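Local coordinates for formiminoglutamase (PDB 4MYK), which hydrolyses N-formimino-L-glutamate to L-glutamate and formamide, as an arginase-like enzyme that depends on a pair of manganese ions, at residues Ala57-Phe62 and Met277-Leu282; Phe61-Leu66 and Tyr297-Phe302; Ser103-Val108 and Ala113-Ile118; Thr107-Gly112 and Leu133-Gly138. The protein carries 1 engineered substitution. One frame throughout, in Å; residues are numbered along the deposited sequence.

Contact 1 of 4, residues Ala57-Phe62 and Met277-Leu282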
# COMPACT_ATOMS: atom_id res chain seq x y z
N ALA A 57 15.59 1.92 -19.54
CA ALA A 57 16.01 3.31 -19.42
C ALA A 57 15.70 3.85 -18.02
O ALA A 57 16.53 4.50 -17.38
CB ALA A 57 15.33 4.17 -20.47
N ALA A 58 14.50 3.56 -17.54
CA ALA A 58 14.05 4.00 -16.23
C ALA A 58 14.86 3.32 -15.11
O ALA A 58 15.23 3.95 -14.13
CB ALA A 58 12.58 3.71 -16.08
N PHE A 59 15.10 2.03 -15.26
CA PHE A 59 15.97 1.32 -14.35
C PHE A 59 17.34 2.00 -14.30
O PHE A 59 17.87 2.24 -13.22
CB PHE A 59 16.12 -0.13 -14.80
CG PHE A 59 16.95 -0.96 -13.87
CD1 PHE A 59 18.34 -0.98 -13.97
CD2 PHE A 59 16.36 -1.74 -12.89
CE1 PHE A 59 19.09 -1.74 -13.12
CE2 PHE A 59 17.11 -2.49 -12.04
CZ PHE A 59 18.48 -2.50 -12.16
N ARG A 60 17.90 2.32 -15.47
CA ARG A 60 19.23 2.94 -15.57
C ARG A 60 19.28 4.31 -14.92
O ARG A 60 20.29 4.69 -14.33
CB ARG A 60 19.71 3.07 -17.02
CG ARG A 60 20.26 1.78 -17.57
CD ARG A 60 20.92 1.93 -18.92
NE ARG A 60 21.48 0.65 -19.33
CZ ARG A 60 20.88 -0.20 -20.16
NH1 ARG A 60 19.71 0.13 -20.70
NH2 ARG A 60 21.45 -1.35 -20.46
N PHE A 61 18.18 5.04 -15.04
CA PHE A 61 18.09 6.36 -14.43
C PHE A 61 18.37 6.27 -12.94
O PHE A 61 19.22 6.99 -12.41
CB PHE A 61 16.72 6.99 -14.67
CG PHE A 61 16.63 8.41 -14.19
CD1 PHE A 61 16.22 8.70 -12.89
CD2 PHE A 61 16.98 9.46 -15.02
CE1 PHE A 61 16.14 10.00 -12.45
CE2 PHE A 61 16.90 10.77 -14.58
CZ PHE A 61 16.49 11.04 -13.30
N PHE A 62 17.65 5.38 -12.26
CA PHE A 62 17.79 5.26 -10.82
C PHE A 62 19.03 4.47 -10.43
O PHE A 62 19.57 4.63 -9.34
CB PHE A 62 16.49 4.73 -10.18
CG PHE A 62 15.36 5.72 -10.25
CD1 PHE A 62 15.24 6.72 -9.29
CD2 PHE A 62 14.47 5.72 -11.33
CE1 PHE A 62 14.22 7.67 -9.37
CE2 PHE A 62 13.46 6.67 -11.42
CZ PHE A 62 13.34 7.65 -10.44
N MET A 277 19.82 -13.91 -13.34
CA MET A 277 18.59 -13.28 -12.90
C MET A 277 18.05 -12.42 -14.02
O MET A 277 18.82 -11.79 -14.74
CB MET A 277 18.85 -12.41 -11.67
CG MET A 277 17.73 -11.43 -11.39
SD MET A 277 17.74 -10.73 -9.75
CE MET A 277 16.07 -10.08 -9.70
N ASP A 278 16.73 -12.42 -14.20
CA ASP A 278 16.11 -11.41 -15.04
C ASP A 278 14.94 -10.77 -14.31
O ASP A 278 14.46 -11.31 -13.32
CB ASP A 278 15.79 -11.91 -16.47
CG ASP A 278 14.48 -12.71 -16.56
OD1 ASP A 278 13.81 -12.94 -15.54
OD2 ASP A 278 14.12 -13.11 -17.69
N MET A 279 14.52 -9.60 -14.79
CA MET A 279 13.50 -8.81 -14.12
C MET A 279 12.61 -8.28 -15.22
O MET A 279 13.08 -7.56 -16.09
CB MET A 279 14.14 -7.65 -13.36
CG MET A 279 13.19 -6.84 -12.51
SD MET A 279 14.04 -5.53 -11.59
CE MET A 279 15.15 -6.51 -10.57
N SER A 280 11.34 -8.65 -15.17
CA SER A 280 10.42 -8.41 -16.29
C SER A 280 9.26 -7.51 -15.93
O SER A 280 8.87 -7.44 -14.78
CB SER A 280 9.85 -9.74 -16.80
OG SER A 280 10.80 -10.43 -17.58
N GLU A 281 8.74 -6.82 -16.95
CA GLU A 281 7.44 -6.14 -16.90
C GLU A 281 7.44 -4.71 -16.32
O GLU A 281 6.38 -4.11 -16.15
CB GLU A 281 6.37 -7.03 -16.24
CG GLU A 281 6.06 -8.32 -17.04
CD GLU A 281 5.43 -8.03 -18.38
OE1 GLU A 281 4.76 -6.98 -18.49
OE2 GLU A 281 5.59 -8.83 -19.33
N LEU A 282 8.62 -4.17 -16.05
CA LEU A 282 8.73 -2.77 -15.61
C LEU A 282 8.25 -1.85 -16.73
O LEU A 282 8.76 -1.90 -17.85
CB LEU A 282 10.16 -2.41 -15.19
CG LEU A 282 10.32 -1.01 -14.59
CD1 LEU A 282 9.55 -0.94 -13.29
CD2 LEU A 282 11.78 -0.65 -14.35
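Phe59, on helix 55-63, reaches across to two side chains: Met279 on strand 274-280 and Leu282 in the loop beyond. Three buried apolar residues carry the contact, with no hydrogen bond between the segments.

The sulfur-aromatic contact comes first. Met279 extends from the strand with CB and CG stretched out straight (chi1 -174°, chi2 178°), which carries its sulfur to the ring of Phe59. SD comes within 4.3 Å of Phe59 CE2 and lies 5.5 Å from the ring centroid. The line to the centroid is 66° off the ring normal, so this Met-aromatic contact is an oblique one. CE turns aside from SD, toward helix 290-306.

The second group is aliphatic. Leu282 brings only CD2 close to Phe59, at the root of its side chain: CD2 is 4.4 Å from Phe59 CB and equally far from Phe59 N. Leucine and methionine therefore take opposite ends of the phenylalanine, base and ring.

Between the two contact residues, Glu281 takes a positive phi and turns its carboxylate elsewhere, accepting from the backbone N of Asn122, a manganese ligand, and of Cys43, half of a disulfide with Cys250. Met279 lies about 8 Å, side chain to side chain, from the manganese ligand Asp236. Helix 55-63 thus packs across the C-terminal end of the central strand 274-280 and the loop after it, and in the parallel sheet of the arginase/deacetylase alpha/beta fold that is the end where the manganese site lies.

Contact 2 of 4, residues Phe61-Leu66 and Tyr297-Phe302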
# COMPACT_ATOMS: atom_id res chain seq x y z
N PHE A 61 18.18 5.04 -15.04
CA PHE A 61 18.09 6.36 -14.43
C PHE A 61 18.37 6.27 -12.94
O PHE A 61 19.22 6.99 -12.41
CB PHE A 61 16.72 6.99 -14.67
CG PHE A 61 16.63 8.41 -14.19
CD1 PHE A 61 16.22 8.70 -12.89
CD2 PHE A 61 16.98 9.46 -15.02
CE1 PHE A 61 16.14 10.00 -12.45
CE2 PHE A 61 16.90 10.77 -14.58
CZ PHE A 61 16.49 11.04 -13.30
N PHE A 62 17.65 5.38 -12.26
CA PHE A 62 17.79 5.26 -10.82
C PHE A 62 19.03 4.47 -10.43
O PHE A 62 19.57 4.63 -9.34
CB PHE A 62 16.49 4.73 -10.18
CG PHE A 62 15.36 5.72 -10.25
CD1 PHE A 62 15.24 6.72 -9.29
CD2 PHE A 62 14.47 5.72 -11.33
CE1 PHE A 62 14.22 7.67 -9.37
CE2 PHE A 62 13.46 6.67 -11.42
CZ PHE A 62 13.34 7.65 -10.44
N LEU A 63 19.51 3.65 -11.36
CA LEU A 63 20.76 2.93 -11.15
C LEU A 63 21.90 3.89 -10.84
O LEU A 63 22.78 3.59 -10.02
CB LEU A 63 21.13 2.11 -12.39
CG LEU A 63 22.45 1.34 -12.28
CD1 LEU A 63 22.36 0.19 -11.26
CD2 LEU A 63 22.87 0.81 -13.64
N GLN A 64 21.88 5.05 -11.49
CA GLN A 64 22.94 6.04 -11.31
C GLN A 64 22.85 6.72 -9.96
O GLN A 64 23.73 7.47 -9.59
CB GLN A 64 22.92 7.12 -12.40
CG GLN A 64 22.51 6.67 -13.78
CD GLN A 64 23.48 5.69 -14.39
OE1 GLN A 64 24.70 5.86 -14.30
NE2 GLN A 64 22.95 4.64 -15.02
N ARG A 65 21.77 6.45 -9.21
CA ARG A 65 21.43 7.26 -8.05
C ARG A 65 21.23 6.53 -6.72
O ARG A 65 21.28 7.15 -5.67
CB ARG A 65 20.16 8.05 -8.35
CG ARG A 65 20.30 9.00 -9.50
CD ARG A 65 18.96 9.56 -9.93
NE ARG A 65 19.16 10.72 -10.80
CZ ARG A 65 19.53 10.63 -12.08
NH1 ARG A 65 19.74 9.44 -12.63
NH2 ARG A 65 19.69 11.73 -12.81
N LEU A 66 20.98 5.23 -6.75
CA LEU A 66 20.51 4.56 -5.54
C LEU A 66 21.48 3.52 -5.00
O LEU A 66 22.36 3.04 -5.72
CB LEU A 66 19.15 3.91 -5.78
CG LEU A 66 18.04 4.79 -6.36
CD1 LEU A 66 16.75 4.02 -6.43
CD2 LEU A 66 17.88 6.03 -5.51
N TYR A 297 16.13 -1.02 -6.37
CA TYR A 297 16.35 -1.47 -5.00
C TYR A 297 16.33 -2.99 -4.88
O TYR A 297 17.03 -3.57 -4.06
CB TYR A 297 15.32 -0.84 -4.05
CG TYR A 297 15.71 0.54 -3.57
CD1 TYR A 297 16.97 0.78 -3.03
CD2 TYR A 297 14.82 1.61 -3.65
CE1 TYR A 297 17.34 2.04 -2.60
CE2 TYR A 297 15.18 2.87 -3.21
CZ TYR A 297 16.44 3.08 -2.68
OH TYR A 297 16.80 4.33 -2.24
N MET A 298 15.52 -3.63 -5.71
CA MET A 298 15.51 -5.09 -5.79
C MET A 298 16.86 -5.64 -6.28
O MET A 298 17.41 -6.58 -5.69
CB MET A 298 14.38 -5.55 -6.70
CG MET A 298 13.01 -5.53 -6.06
SD MET A 298 11.68 -5.95 -7.21
CE MET A 298 12.08 -7.64 -7.65
N PHE A 299 17.38 -5.05 -7.35
CA PHE A 299 18.72 -5.39 -7.88
C PHE A 299 19.80 -5.09 -6.83
O PHE A 299 20.73 -5.86 -6.63
CB PHE A 299 18.98 -4.60 -9.17
CG PHE A 299 20.41 -4.63 -9.64
CD1 PHE A 299 20.93 -5.76 -10.26
CD2 PHE A 299 21.24 -3.53 -9.48
CE1 PHE A 299 22.24 -5.79 -10.68
CE2 PHE A 299 22.55 -3.55 -9.90
CZ PHE A 299 23.05 -4.68 -10.51
N TYR A 300 19.65 -3.95 -6.17
CA TYR A 300 20.53 -3.54 -5.10
C TYR A 300 20.65 -4.61 -4.01
O TYR A 300 21.74 -4.94 -3.57
CB TYR A 300 20.02 -2.22 -4.50
CG TYR A 300 20.67 -1.86 -3.18
CD1 TYR A 300 22.00 -1.48 -3.12
CD2 TYR A 300 19.95 -1.90 -2.00
CE1 TYR A 300 22.60 -1.15 -1.92
CE2 TYR A 300 20.54 -1.59 -0.79
CZ TYR A 300 21.87 -1.21 -0.76
OH TYR A 300 22.48 -0.89 0.44
N HIS A 301 19.51 -5.15 -3.58
CA HIS A 301 19.49 -6.18 -2.54
C HIS A 301 20.13 -7.45 -3.07
O HIS A 301 20.87 -8.12 -2.36
CB HIS A 301 18.06 -6.44 -2.06
CG HIS A 301 17.58 -5.45 -1.04
ND1 HIS A 301 17.05 -4.23 -1.38
CD2 HIS A 301 17.56 -5.51 0.32
CE1 HIS A 301 16.73 -3.57 -0.28
NE2 HIS A 301 17.03 -4.32 0.76
N PHE A 302 19.84 -7.78 -4.33
CA PHE A 302 20.50 -8.92 -4.94
C PHE A 302 22.01 -8.74 -4.85
O PHE A 302 22.72 -9.65 -4.43
CB PHE A 302 20.11 -9.13 -6.41
CG PHE A 302 21.03 -10.09 -7.10
CD1 PHE A 302 20.83 -11.45 -7.00
CD2 PHE A 302 22.16 -9.63 -7.76
CE1 PHE A 302 21.71 -12.35 -7.58
CE2 PHE A 302 23.04 -10.51 -8.35
CZ PHE A 302 22.82 -11.87 -8.25
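Leu66 lies against the ring of Tyr297 and crosses it at about a right angle. Its CD1 sits 3.7 Å above the ring plane, offset toward the rim, and 4.0 Å from the centroid, a CH-pi contact over one face. Leu66 CD2 adds a touch on Tyr297 OH at 3.8 Å. Alongside, Leu63 offers a single methyl: CD1 approaches Phe299 CE2 obliquely at 4.0 Å, carried there by a CG that is anti to the backbone N (chi1 179°). All four residues are buried, and no polar bond crosses the contact.

In this arginase/deacetylase fold the end of helix 55-63 and the turn after it meet helix 290-306 on one side of the parallel sheet, and both Leu63 and Phe299 also rest on Ile34 of strand 32-37.

One step further out, Tyr297 O accepts two N-H groups of His301 from opposite faces of the carbonyl plane: the backbone N at 3.0 Å and the imidazole ND1 at 2.8 Å, the latter nearly straight at 166°. That second bond lies in the imidazole plane and fixes the rotation of the His301 ring, which also stacks on Phe262. Outermost, Gln189 of the second subunit packs on Tyr297, and Ser188 of that subunit on Tyr300.

Contact 3 of 4, residues Ser103-Val108 and Ala113-Ile118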
# COMPACT_ATOMS: atom_id res chain seq x y z
N SER A 103 22.44 -15.27 -26.90
CA SER A 103 23.84 -15.47 -27.20
C SER A 103 24.70 -14.70 -26.22
O SER A 103 25.75 -15.18 -25.79
CB SER A 103 24.11 -15.03 -28.64
OG SER A 103 25.43 -15.35 -29.03
N LYS A 104 24.24 -13.52 -25.85
CA LYS A 104 24.96 -12.62 -24.95
C LYS A 104 24.97 -13.13 -23.52
O LYS A 104 26.00 -13.14 -22.87
CB LYS A 104 24.34 -11.23 -24.99
CG LYS A 104 24.98 -10.23 -24.03
CD LYS A 104 26.46 -10.12 -24.28
CE LYS A 104 27.02 -8.89 -23.62
NZ LYS A 104 28.36 -8.56 -24.16
N VAL A 105 23.81 -13.53 -23.01
CA VAL A 105 23.72 -14.09 -21.68
C VAL A 105 24.60 -15.33 -21.56
O VAL A 105 25.29 -15.52 -20.55
CB VAL A 105 22.26 -14.44 -21.31
CG1 VAL A 105 22.19 -15.18 -19.98
CG2 VAL A 105 21.40 -13.19 -21.28
N PHE A 106 24.60 -16.16 -22.60
CA PHE A 106 25.42 -17.37 -22.60
C PHE A 106 26.90 -17.07 -22.44
O PHE A 106 27.58 -17.68 -21.62
CB PHE A 106 25.22 -18.20 -23.86
CG PHE A 106 26.17 -19.35 -23.95
CD1 PHE A 106 25.96 -20.51 -23.21
CD2 PHE A 106 27.30 -19.28 -24.75
CE1 PHE A 106 26.84 -21.57 -23.27
CE2 PHE A 106 28.19 -20.35 -24.83
CZ PHE A 106 27.95 -21.49 -24.08
N THR A 107 27.40 -16.13 -23.24
CA THR A 107 28.80 -15.74 -23.16
C THR A 107 29.19 -15.31 -21.75
O THR A 107 30.19 -15.77 -21.21
CB THR A 107 29.16 -14.65 -24.22
OG1 THR A 107 28.50 -13.42 -23.90
CG2 THR A 107 28.73 -15.10 -25.61
N VAL A 108 28.38 -14.44 -21.13
CA VAL A 108 28.63 -14.03 -19.74
C VAL A 108 28.63 -15.25 -18.81
O VAL A 108 29.48 -15.36 -17.92
CB VAL A 108 27.61 -12.98 -19.23
CG1 VAL A 108 27.84 -12.69 -17.76
CG2 VAL A 108 27.72 -11.70 -20.01
N ALA A 113 30.86 -15.22 -15.23
CA ALA A 113 30.27 -13.97 -14.73
C ALA A 113 28.76 -14.14 -14.51
O ALA A 113 28.18 -15.12 -14.96
CB ALA A 113 30.57 -12.81 -15.67
N PHE A 114 28.14 -13.19 -13.81
CA PHE A 114 26.71 -13.27 -13.52
C PHE A 114 25.90 -12.26 -14.33
O PHE A 114 26.05 -11.04 -14.16
CB PHE A 114 26.45 -13.08 -12.02
CG PHE A 114 25.01 -13.26 -11.62
CD1 PHE A 114 24.08 -12.26 -11.84
CD2 PHE A 114 24.59 -14.43 -11.00
CE1 PHE A 114 22.76 -12.43 -11.47
CE2 PHE A 114 23.28 -14.60 -10.62
CZ PHE A 114 22.36 -13.60 -10.86
N PRO A 115 25.02 -12.76 -15.22
CA PRO A 115 24.18 -11.91 -16.05
C PRO A 115 22.89 -11.47 -15.33
O PRO A 115 22.17 -12.31 -14.78
CB PRO A 115 23.81 -12.83 -17.23
CG PRO A 115 24.24 -14.21 -16.83
CD PRO A 115 24.68 -14.18 -15.40
N PHE A 116 22.62 -10.17 -15.34
CA PHE A 116 21.32 -9.65 -14.89
C PHE A 116 20.67 -8.93 -16.06
O PHE A 116 21.24 -7.97 -16.61
CB PHE A 116 21.48 -8.71 -13.70
CG PHE A 116 20.22 -7.93 -13.36
CD1 PHE A 116 19.27 -8.45 -12.50
CD2 PHE A 116 19.99 -6.67 -13.91
CE1 PHE A 116 18.12 -7.73 -12.19
CE2 PHE A 116 18.85 -5.95 -13.61
CZ PHE A 116 17.91 -6.49 -12.75
N VAL A 117 19.49 -9.39 -16.46
CA VAL A 117 18.83 -8.84 -17.63
C VAL A 117 17.63 -8.00 -17.23
O VAL A 117 16.69 -8.49 -16.60
CB VAL A 117 18.37 -9.96 -18.60
CG1 VAL A 117 17.80 -9.35 -19.89
CG2 VAL A 117 19.53 -10.91 -18.91
N ILE A 118 17.67 -6.72 -17.57
CA ILE A 118 16.56 -5.83 -17.25
C ILE A 118 15.69 -5.63 -18.48
O ILE A 118 16.18 -5.26 -19.55
CB ILE A 118 17.04 -4.47 -16.68
CG1 ILE A 118 15.84 -3.55 -16.41
CG2 ILE A 118 18.06 -3.80 -17.60
CD1 ILE A 118 14.87 -4.13 -15.43
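Val105 sits over Pro115 and Val117 with its two methyl groups divided between them. From CB, which points along the flank of the strand rather than straight at it, the side chain forks. CG1, set anti to the backbone N (chi1 173°), meets the proline ring at CG, 3.9 Å away. CG2 takes the other course and touches Val117 CG2 at 3.8 Å. One valine thus bridges two residues that are two apart on strand 114-119 and so face the same side of the sheet; the intervening Phe116 points away from the helix.

One turn later, Val108 aims its CB directly at the second segment, and a single branch does the work. Its CG1 is wedged between Ala113 and Pro115: 3.4 Å from Ala113 CB, tighter than an ordinary carbon-carbon contact, and 4.0 Å from Pro115 CG. The tight turn probably accounts for the squeeze. The chain doubles back here within four residues, and Ala113 N gives Val108 O a weak hydrogen bond, 3.0 Å long but bent to 125°. Val108 O also faces Ala113 O, another acceptor, at 3.2 Å, a pairing that probably costs some energy in so close a turn.

Helix and strand run roughly antiparallel, their short segments 151° apart and 7.8 Å between axes. This is the return half of a beta-alpha-beta crossover from strand 83-88 through helix 94-110 to strand 114-119. Helix 125-135 adjoins through Asn128, which touches Val105 and Val117, while strand 274-280 adds Met276 against Val105 and Pro115.

Contact 4 of 4, residues Thr107-Gly112 and Leu133-Gly138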
# COMPACT_ATOMS: atom_id res chain seq x y z
N THR A 107 27.40 -16.13 -23.24
CA THR A 107 28.80 -15.74 -23.16
C THR A 107 29.19 -15.31 -21.75
O THR A 107 30.19 -15.77 -21.21
CB THR A 107 29.16 -14.65 -24.22
OG1 THR A 107 28.50 -13.42 -23.90
CG2 THR A 107 28.73 -15.10 -25.61
N VAL A 108 28.38 -14.44 -21.13
CA VAL A 108 28.63 -14.03 -19.74
C VAL A 108 28.63 -15.25 -18.81
O VAL A 108 29.48 -15.36 -17.92
CB VAL A 108 27.61 -12.98 -19.23
CG1 VAL A 108 27.84 -12.69 -17.76
CG2 VAL A 108 27.72 -11.70 -20.01
N LEU A 109 27.67 -16.14 -19.04
CA LEU A 109 27.55 -17.38 -18.28
C LEU A 109 28.78 -18.27 -18.48
O LEU A 109 29.41 -18.71 -17.52
CB LEU A 109 26.30 -18.16 -18.70
CG LEU A 109 24.92 -17.74 -18.20
CD1 LEU A 109 23.87 -18.71 -18.73
CD2 LEU A 109 24.90 -17.71 -16.68
N ALA A 110 29.12 -18.50 -19.74
CA ALA A 110 30.24 -19.35 -20.13
C ALA A 110 31.55 -18.97 -19.43
O ALA A 110 32.40 -19.83 -19.21
CB ALA A 110 30.42 -19.34 -21.65
N ARG A 111 31.74 -17.70 -19.10
CA ARG A 111 33.02 -17.29 -18.52
C ARG A 111 32.95 -17.13 -17.02
O ARG A 111 33.88 -16.63 -16.39
CB ARG A 111 33.55 -16.00 -19.15
CG ARG A 111 33.04 -14.74 -18.51
CD ARG A 111 33.69 -13.50 -19.11
NE ARG A 111 32.98 -12.31 -18.66
CZ ARG A 111 32.02 -11.72 -19.36
NH1 ARG A 111 31.70 -12.19 -20.56
NH2 ARG A 111 31.41 -10.65 -18.88
N GLY A 112 31.84 -17.55 -16.43
CA GLY A 112 31.70 -17.50 -14.99
C GLY A 112 31.13 -16.22 -14.40
O GLY A 112 30.93 -16.15 -13.20
N LEU A 133 20.32 -23.41 -20.41
CA LEU A 133 20.31 -24.81 -20.84
C LEU A 133 21.52 -25.16 -21.71
O LEU A 133 21.86 -26.34 -21.84
CB LEU A 133 19.02 -25.13 -21.61
CG LEU A 133 17.69 -24.97 -20.87
CD1 LEU A 133 16.52 -25.29 -21.80
CD2 LEU A 133 17.65 -25.84 -19.62
N ARG A 134 22.14 -24.15 -22.29
CA ARG A 134 23.37 -24.36 -23.06
C ARG A 134 24.54 -24.37 -22.11
O ARG A 134 25.45 -25.19 -22.24
CB ARG A 134 23.59 -23.25 -24.10
CG ARG A 134 22.72 -23.34 -25.34
CD ARG A 134 22.90 -22.07 -26.18
NE ARG A 134 24.31 -21.87 -26.50
CZ ARG A 134 24.86 -20.72 -26.88
NH1 ARG A 134 24.12 -19.63 -26.98
NH2 ARG A 134 26.16 -20.66 -27.14
N ALA A 135 24.53 -23.44 -21.17
CA ALA A 135 25.66 -23.28 -20.26
C ALA A 135 25.80 -24.45 -19.28
O ALA A 135 26.93 -24.83 -18.93
CB ALA A 135 25.57 -21.94 -19.53
N PHE A 136 24.68 -25.00 -18.82
CA PHE A 136 24.69 -26.14 -17.91
C PHE A 136 23.79 -27.23 -18.46
O PHE A 136 22.65 -27.39 -18.02
CB PHE A 136 24.24 -25.74 -16.51
CG PHE A 136 24.75 -24.41 -16.07
CD1 PHE A 136 26.04 -24.27 -15.60
CD2 PHE A 136 23.94 -23.28 -16.15
CE1 PHE A 136 26.52 -23.03 -15.21
CE2 PHE A 136 24.41 -22.04 -15.77
CZ PHE A 136 25.70 -21.91 -15.29
N PRO A 137 24.30 -27.97 -19.45
CA PRO A 137 23.59 -29.06 -20.12
C PRO A 137 22.89 -30.01 -19.15
O PRO A 137 23.55 -30.75 -18.42
CB PRO A 137 24.71 -29.80 -20.85
CG PRO A 137 25.70 -28.71 -21.17
CD PRO A 137 25.65 -27.76 -20.01
N GLY A 138 21.56 -29.95 -19.15
CA GLY A 138 20.72 -30.88 -18.39
C GLY A 138 20.66 -30.67 -16.89
O GLY A 138 19.95 -31.39 -16.20
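Leu109 and Ala135 join the C-terminal ends of two adjacent helices, 94-110 and 125-135, which lie side by side on one face of the parallel sheet in the arginase/deacetylase alpha/beta fold. The contact is small and apolar, with no hydrogen bond across it, and it lies at the end of the molecule away from the manganese site.

Leu109 supplies the reach. Its CG is set anti to the carbonyl carbon (chi1 -78°), and CD1 continues the chain outward to meet the methyl of Ala135, with CD1 and Ala135 CB 3.7 Å apart. The base of the leucine takes part as well, since Leu109 CB is 3.9 Å from Ala135 CB. The small alanine is therefore met along the length of the leucine, and the helix ends approach closely at this point. The other branch, CD2, goes to Phe136, touching ring atom CE2 loosely at 4.5 Å in an oblique approach; the same CD2 also packs on the ring of Pro115 in strand 114-119.

Both helices give way to loop here, at Arg111 and at Phe136. After helix 94-110 the turn is held by Gly112 N bonding to Leu109 O at 2.9 Å, with Gly112 at a positive phi. Nearby, Arg111 forms a salt bridge with Glu27, and Arg134 makes a cation-pi contact with Phe106, a second tie between the two helices. Phe136 folds back over its own neighbour: Ala135 CB lies 3.9 Å above the plane of its ring, displaced toward the rim.

The four contacts form two pairs. Contacts 1 and 2 share helix 55-63 and lie about 9 Å apart, centre to centre; contacts 3 and 4 share helix 94-110 at the same spacing. Along the chain, contacts 3 and 4 are nested inside the long loops that contacts 1 and 2 close, so 1 and 2 bring early and late parts of the sequence together while 3 and 4 join nearer neighbours. The sheet joins the pairs: strands 114-119 and 274-280 are neighbours, and Met277 and Met279 pair with Val117 through the backbone. Contacts 1 and 3 fix helices on opposite faces to the central sheet; contacts 2 and 4 join each to its neighbour on the same face.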